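Long-range contacts in beta-porphyranase B (Bacteroides plebeius, PDB 4AWD), which hydrolyses the sulfated red-algal polysaccharide porphyran at its beta-D-galactopyranose-(1->4)-alpha-L-galactopyranose-6-sulfate linkages, releasing mostly a disaccharide: residues Ala142-Met147 / Lys304-Thr309; Lys170-Gln175 / Trp210-Gly215. All blocks are in the same frame, centred on the assembly; numbering follows the deposited sequence.

Contact 1: Ala142-Met147 / Lys304-Thr309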
loop_
_atom_site.group_PDB
_atom_site.type_symbol
_atom_site.label_atom_id
_atom_site.label_comp_id
_atom_site.label_asym_id
_atom_site.label_seq_id
_atom_site.Cartn_x
_atom_site.Cartn_y
_atom_site.Cartn_z
ATOM N N ALA A 142 -3.195 12.711 -0.554
ATOM C CA ALA A 142 -2.993 12.244 -1.951
ATOM C C ALA A 142 -2.540 13.369 -2.859
ATOM O O ALA A 142 -2.867 14.525 -2.619
ATOM C CB ALA A 142 -4.260 11.585 -2.522
ATOM N N SER A 143 -1.782 13.019 -3.899
ATOM C CA SER A 143 -1.441 13.968 -4.958
ATOM C C SER A 143 -2.720 14.346 -5.692
ATOM O O SER A 143 -3.621 13.504 -5.810
ATOM C CB SER A 143 -0.443 13.348 -5.933
ATOM O OG SER A 143 -1.014 12.225 -6.587
ATOM N N LEU A 144 -2.816 15.603 -6.144
ATOM C CA LEU A 144 -3.932 16.064 -6.981
ATOM C C LEU A 144 -3.634 15.670 -8.427
ATOM O O LEU A 144 -3.255 16.485 -9.270
ATOM C CB LEU A 144 -4.174 17.570 -6.833
ATOM C CG LEU A 144 -5.575 18.089 -7.245
ATOM C CD1 LEU A 144 -6.661 17.554 -6.349
ATOM C CD2 LEU A 144 -5.647 19.617 -7.266
ATOM N N THR A 145 -3.857 14.393 -8.697
ATOM C CA THR A 145 -3.258 13.727 -9.823
ATOM C C THR A 145 -4.070 12.462 -10.061
ATOM O O THR A 145 -4.730 11.977 -9.136
ATOM C CB THR A 145 -1.785 13.402 -9.440
ATOM O OG1 THR A 145 -0.884 14.321 -10.087
ATOM C CG2 THR A 145 -1.405 11.994 -9.738
ATOM N N THR A 146 -4.035 11.943 -11.291
ATOM C CA THR A 146 -4.682 10.679 -11.613
ATOM C C THR A 146 -3.767 9.460 -11.415
ATOM O O THR A 146 -4.036 8.375 -11.951
ATOM C CB THR A 146 -5.203 10.653 -13.063
ATOM O OG1 THR A 146 -4.174 11.103 -13.941
ATOM C CG2 THR A 146 -6.470 11.516 -13.240
ATOM N N MET A 147 -2.683 9.643 -10.664
ATOM C CA MET A 147 -1.844 8.533 -10.200
ATOM C C MET A 147 -2.167 8.218 -8.738
ATOM O O MET A 147 -2.593 9.097 -7.979
ATOM C CB MET A 147 -0.353 8.833 -10.393
ATOM C CG MET A 147 0.082 8.657 -11.833
ATOM S SD MET A 147 1.775 9.139 -12.205
ATOM C CE MET A 147 2.707 7.896 -11.302
ATOM N N LYS A 304 4.499 21.225 -8.617
ATOM C CA LYS A 304 5.191 20.198 -7.840
ATOM C C LYS A 304 4.481 19.813 -6.526
ATOM O O LYS A 304 4.404 18.628 -6.200
ATOM C CB LYS A 304 6.674 20.551 -7.636
ATOM C CG LYS A 304 7.493 20.521 -8.967
ATOM C CD LYS A 304 8.988 20.208 -8.770
ATOM C CE LYS A 304 9.812 21.461 -8.472
ATOM N NZ LYS A 304 10.403 22.069 -9.707
ATOM N N ASP A 305 3.938 20.795 -5.808
ATOM C CA ASP A 305 3.172 20.531 -4.576
ATOM C C ASP A 305 1.996 19.623 -4.880
ATOM O O ASP A 305 1.760 18.650 -4.170
ATOM C CB ASP A 305 2.666 21.839 -3.919
ATOM C CG ASP A 305 1.630 21.590 -2.781
ATOM O OD1 ASP A 305 1.839 20.687 -1.935
ATOM O OD2 ASP A 305 0.607 22.316 -2.713
ATOM N N LYS A 306 1.276 19.949 -5.948
ATOM C CA LYS A 306 0.092 19.224 -6.360
ATOM C C LYS A 306 0.420 17.817 -6.841
ATOM O O LYS A 306 -0.369 16.909 -6.650
ATOM C CB LYS A 306 -0.629 19.995 -7.474
ATOM C CG LYS A 306 -1.958 20.651 -7.086
ATOM C CD LYS A 306 -1.858 21.714 -5.983
ATOM C CE LYS A 306 -2.992 22.750 -6.179
ATOM N NZ LYS A 306 -3.235 23.669 -5.027
ATOM N N SER A 307 1.579 17.641 -7.467
ATOM C CA SER A 307 1.953 16.345 -8.048
ATOM C C SER A 307 2.553 15.360 -7.043
ATOM O O SER A 307 2.967 14.262 -7.414
ATOM C CB SER A 307 2.937 16.559 -9.200
ATOM O OG SER A 307 2.402 17.458 -10.149
ATOM N N THR A 308 2.585 15.756 -5.776
ATOM C CA THR A 308 3.247 15.008 -4.711
ATOM C C THR A 308 2.249 14.332 -3.774
ATOM O O THR A 308 1.236 14.930 -3.394
ATOM C CB THR A 308 4.168 15.953 -3.906
ATOM O OG1 THR A 308 5.148 16.509 -4.791
ATOM C CG2 THR A 308 4.871 15.235 -2.771
ATOM N N THR A 309 2.532 13.082 -3.414
ATOM C CA THR A 309 1.794 12.422 -2.352
ATOM C C THR A 309 2.610 12.608 -1.091
ATOM O O THR A 309 3.833 12.373 -1.097
ATOM C CB THR A 309 1.579 10.913 -2.625
ATOM O OG1 THR A 309 0.721 10.730 -3.763
ATOM C CG2 THR A 309 0.937 10.252 -1.420
HETATM O O HOH W 1 -0.886 16.609 -2.985
HETATM O O HOH W 2 0.475 10.053 -6.507
#
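Leu-144 and Lys-306 lie alongside each other with their side chains running the same way, and CG of Lys-306 is the atom that touches, 3.8 Å from both CB and CD2 of Leu-144. The leucine turns CG anti to its own nitrogen (chi1 -159°), which sets one methyl against the lysine's aliphatic root; the lysine then bends at chi2 and carries its ammonium away from the contact. The same two residues are joined by the direct backbone bond of the contact, Leu-144 N to Lys-306 O at 2.8 Å. It meets the oxygen in the carbonyl plane but is bent at the hydrogen (138°). Leu-144 is the centre of an inverse gamma turn, and Lys-306 sits within a type I turn from Asp-305 to Thr-308.

Ser-143 turns its CB toward the start of strand 308-321. Its CA makes a CA-H...O contact with Thr-308 O at 3.2 Å, and its CB packs 3.6 Å from Thr-309 OG1. The two hydroxyls are bridged by a water, 2.6 Å from Ser-143 OG and 2.8 Å from Thr-309 OG1; Ser-149 OG is hydrogen-bonded to Thr-309 OG1 and to Ser-143 N as well. A second water donates to both Ala-142 O and Thr-308 O, at 2.9 Å and 2.7 Å respectively. Thr-308 OG1 is hydrogen-bonded to Lys-304 O, just before the turn.

The loop following strand 134-141 is thus fastened to the turn leading into strand 308-321, the neighbour of strand 134-141 in the GH16 beta-sandwich. Beside a single aliphatic patch, two waters, with Ser-149 and one direct backbone bond, join polar atoms of the loop and the turn.

Contact 2: Lys170-Gln175 / Trp210-Gly215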
loop_
_atom_site.group_PDB
_atom_site.type_symbol
_atom_site.label_atom_id
_atom_site.label_comp_id
_atom_site.label_asym_id
_atom_site.label_seq_id
_atom_site.Cartn_x
_atom_site.Cartn_y
_atom_site.Cartn_z
ATOM N N LYS A 170 4.037 -27.675 -9.777
ATOM C CA LYS A 170 4.482 -26.552 -8.973
ATOM C C LYS A 170 3.352 -25.527 -8.856
ATOM O O LYS A 170 2.654 -25.217 -9.838
ATOM C CB LYS A 170 5.743 -25.909 -9.565
ATOM C CG LYS A 170 6.994 -26.786 -9.480
ATOM C CD LYS A 170 8.228 -26.034 -9.950
ATOM C CE LYS A 170 9.450 -26.939 -10.035
ATOM N NZ LYS A 170 10.618 -26.179 -10.544
ATOM N N THR A 171 3.166 -25.025 -7.637
ATOM C CA THR A 171 2.256 -23.911 -7.391
ATOM C C THR A 171 2.941 -22.801 -6.587
ATOM O O THR A 171 3.919 -23.043 -5.874
ATOM C CB THR A 171 0.967 -24.360 -6.667
ATOM O OG1 THR A 171 1.233 -24.533 -5.269
ATOM C CG2 THR A 171 0.435 -25.653 -7.252
ATOM N N TRP A 172 2.419 -21.584 -6.714
ATOM C CA TRP A 172 2.928 -20.449 -5.961
ATOM C C TRP A 172 1.795 -19.651 -5.354
ATOM O O TRP A 172 0.746 -19.492 -5.973
ATOM C CB TRP A 172 3.777 -19.541 -6.841
ATOM C CG TRP A 172 4.967 -20.230 -7.431
ATOM C CD1 TRP A 172 6.229 -20.328 -6.890
ATOM C CD2 TRP A 172 5.010 -20.915 -8.679
ATOM N NE1 TRP A 172 7.046 -21.035 -7.733
ATOM C CE2 TRP A 172 6.323 -21.413 -8.837
ATOM C CE3 TRP A 172 4.061 -21.162 -9.685
ATOM C CZ2 TRP A 172 6.716 -22.141 -9.967
ATOM C CZ3 TRP A 172 4.449 -21.892 -10.805
ATOM C CH2 TRP A 172 5.769 -22.368 -10.939
ATOM N N SER A 173 2.030 -19.162 -4.138
ATOM C CA SER A 173 1.126 -18.236 -3.478
ATOM C C SER A 173 1.878 -17.088 -2.802
ATOM O O SER A 173 3.046 -17.223 -2.425
ATOM C CB SER A 173 0.242 -18.970 -2.466
ATOM O OG SER A 173 1.012 -19.456 -1.375
ATOM N N SER A 174 1.197 -15.953 -2.691
ATOM C CA SER A 174 1.663 -14.816 -1.905
ATOM C C SER A 174 0.448 -14.034 -1.424
ATOM O O SER A 174 -0.682 -14.352 -1.793
ATOM C CB SER A 174 2.602 -13.920 -2.709
ATOM O OG SER A 174 1.931 -13.288 -3.783
ATOM N N GLN A 175 0.674 -13.036 -0.576
ATOM C CA GLN A 175 -0.419 -12.228 -0.051
ATOM C C GLN A 175 -0.097 -10.743 -0.152
ATOM O O GLN A 175 1.060 -10.351 -0.295
ATOM C CB GLN A 175 -0.767 -12.611 1.393
ATOM C CG GLN A 175 -1.195 -14.062 1.588
ATOM C CD GLN A 175 -0.004 -15.020 1.686
ATOM O OE1 GLN A 175 0.959 -14.765 2.403
ATOM N NE2 GLN A 175 -0.076 -16.124 0.954
ATOM N N TRP A 210 -2.766 -14.490 -3.669
ATOM C CA TRP A 210 -2.377 -14.779 -5.048
ATOM C C TRP A 210 -2.087 -16.257 -5.207
ATOM O O TRP A 210 -1.309 -16.820 -4.438
ATOM C CB TRP A 210 -1.145 -13.960 -5.461
ATOM C CG TRP A 210 -1.430 -12.517 -5.574
ATOM C CD1 TRP A 210 -1.209 -11.564 -4.624
ATOM C CD2 TRP A 210 -2.017 -11.843 -6.694
ATOM N NE1 TRP A 210 -1.618 -10.331 -5.082
ATOM C CE2 TRP A 210 -2.122 -10.473 -6.349
ATOM C CE3 TRP A 210 -2.451 -12.257 -7.959
ATOM C CZ2 TRP A 210 -2.638 -9.509 -7.230
ATOM C CZ3 TRP A 210 -2.969 -11.299 -8.834
ATOM C CH2 TRP A 210 -3.058 -9.936 -8.456
ATOM N N TYR A 211 -2.700 -16.885 -6.203
ATOM C CA TYR A 211 -2.483 -18.310 -6.441
ATOM C C TYR A 211 -2.248 -18.626 -7.904
ATOM O O TYR A 211 -2.925 -18.079 -8.789
ATOM C CB TYR A 211 -3.647 -19.147 -5.922
ATOM C CG TYR A 211 -3.446 -20.641 -6.101
ATOM C CD1 TYR A 211 -2.678 -21.370 -5.193
ATOM C CD2 TYR A 211 -4.026 -21.319 -7.172
ATOM C CE1 TYR A 211 -2.496 -22.741 -5.336
ATOM C CE2 TYR A 211 -3.848 -22.697 -7.333
ATOM C CZ TYR A 211 -3.084 -23.404 -6.408
ATOM O OH TYR A 211 -2.904 -24.767 -6.551
ATOM N N GLN A 212 -1.294 -19.528 -8.144
ATOM C CA GLN A 212 -0.929 -19.928 -9.489
ATOM C C GLN A 212 -0.348 -21.334 -9.536
ATOM O O GLN A 212 0.514 -21.691 -8.736
ATOM C CB GLN A 212 0.086 -18.942 -10.060
ATOM C CG GLN A 212 0.390 -19.153 -11.532
ATOM C CD GLN A 212 1.430 -18.199 -12.040
ATOM O OE1 GLN A 212 2.176 -17.603 -11.267
ATOM N NE2 GLN A 212 1.488 -18.046 -13.352
ATOM N N GLU A 213 -0.829 -22.119 -10.495
ATOM C CA GLU A 213 -0.264 -23.427 -10.809
ATOM C C GLU A 213 0.578 -23.278 -12.067
ATOM O O GLU A 213 0.242 -22.476 -12.954
ATOM C CB GLU A 213 -1.375 -24.454 -11.016
ATOM C CG GLU A 213 -2.136 -24.769 -9.736
ATOM C CD GLU A 213 -3.367 -25.640 -9.948
ATOM O OE1 GLU A 213 -3.630 -26.050 -11.103
ATOM O OE2 GLU A 213 -4.074 -25.911 -8.953
ATOM N N GLN A 214 1.679 -24.028 -12.139
ATOM C CA GLN A 214 2.596 -23.920 -13.275
ATOM C C GLN A 214 1.911 -24.255 -14.605
ATOM O O GLN A 214 1.310 -25.323 -14.764
ATOM C CB GLN A 214 3.838 -24.783 -13.072
ATOM C CG GLN A 214 4.993 -24.430 -14.011
ATOM C CD GLN A 214 6.332 -24.856 -13.454
ATOM O OE1 GLN A 214 6.423 -25.874 -12.757
ATOM N NE2 GLN A 214 7.382 -24.082 -13.748
ATOM N N GLY A 215 2.011 -23.314 -15.542
ATOM C CA GLY A 215 1.324 -23.408 -16.827
ATOM C C GLY A 215 -0.008 -22.674 -16.818
ATOM O O GLY A 215 -0.535 -22.320 -17.882
HETATM O O HOH W 3 4.585 -27.861 -12.683
HETATM O O HOH W 4 10.277 -24.869 -12.992
#
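CG of Gln-214 meets the indole of Trp-172 at its edge, in plane, across an antiparallel beta pair of the GH16 jelly-roll, strands 168-182 and 204-213. Ring and glutamine amide are nearly perpendicular (88°), with Trp-172 CH2 3.6 Å from Gln-214 CD. The carbonyl carbon of Lys-170, of the same strand as the indole, lies over one face, 4.3 Å above the plane and offset toward the rim. Within strand 204-213 the Tyr-211 ring has Glu-213 OE2 at its edge, through a hydrogen bond from OH to the anti lone pair of the carboxylate; what crosses to the other strand is the approach of this OH to Thr-171 CG2, 3.5 Å away. Beyond the two strands the ring stacks on Tyr-271.

Trp-172/Gln-212 and Ser-174/Trp-210 are hydrogen-bonded pairs, and Thr-171/Glu-213 and Ser-173/Tyr-211 are non-hydrogen-bonded ones. Trp-172 N to Gln-212 O, at 2.8 Å, runs almost straight (161°).

At the other end Trp-210, on the face of Trp-172 and Ser-174, has its NE1 hydrogen-bonded to Glu-176, the probable nucleophile, and Arg-218 makes a cation-pi contact with its ring. The pair thus reaches the probable catalytic cleft.

At the exposed end Lys-170 and Gln-214 lie side by side, and two waters link them: one joins Lys-170 N to Gln-214 OE1, while the other accepts from Lys-170 NZ at 2.8 Å and Gln-214 NE2 at 3.1 Å.

In the fold
The two contacts lie on opposite sides of the chain's centre, with their own centres about 35 Å apart and no touch between them. Contact 2 is nested in sequence inside the stretch of chain between the two segments of contact 1, and both reach the beta-sheet framework of the GH16 domain through different strands. Contact 1 is mostly buried and irregular: a loop meets a turn, and small hydroxyl side chains and waters do much of the joining. Contact 2 is a surface contact between regular strands, where repeated backbone bonds set the register and aromatic and amide side chains meet beside them. It alone includes a direct bond to the probable nucleophile.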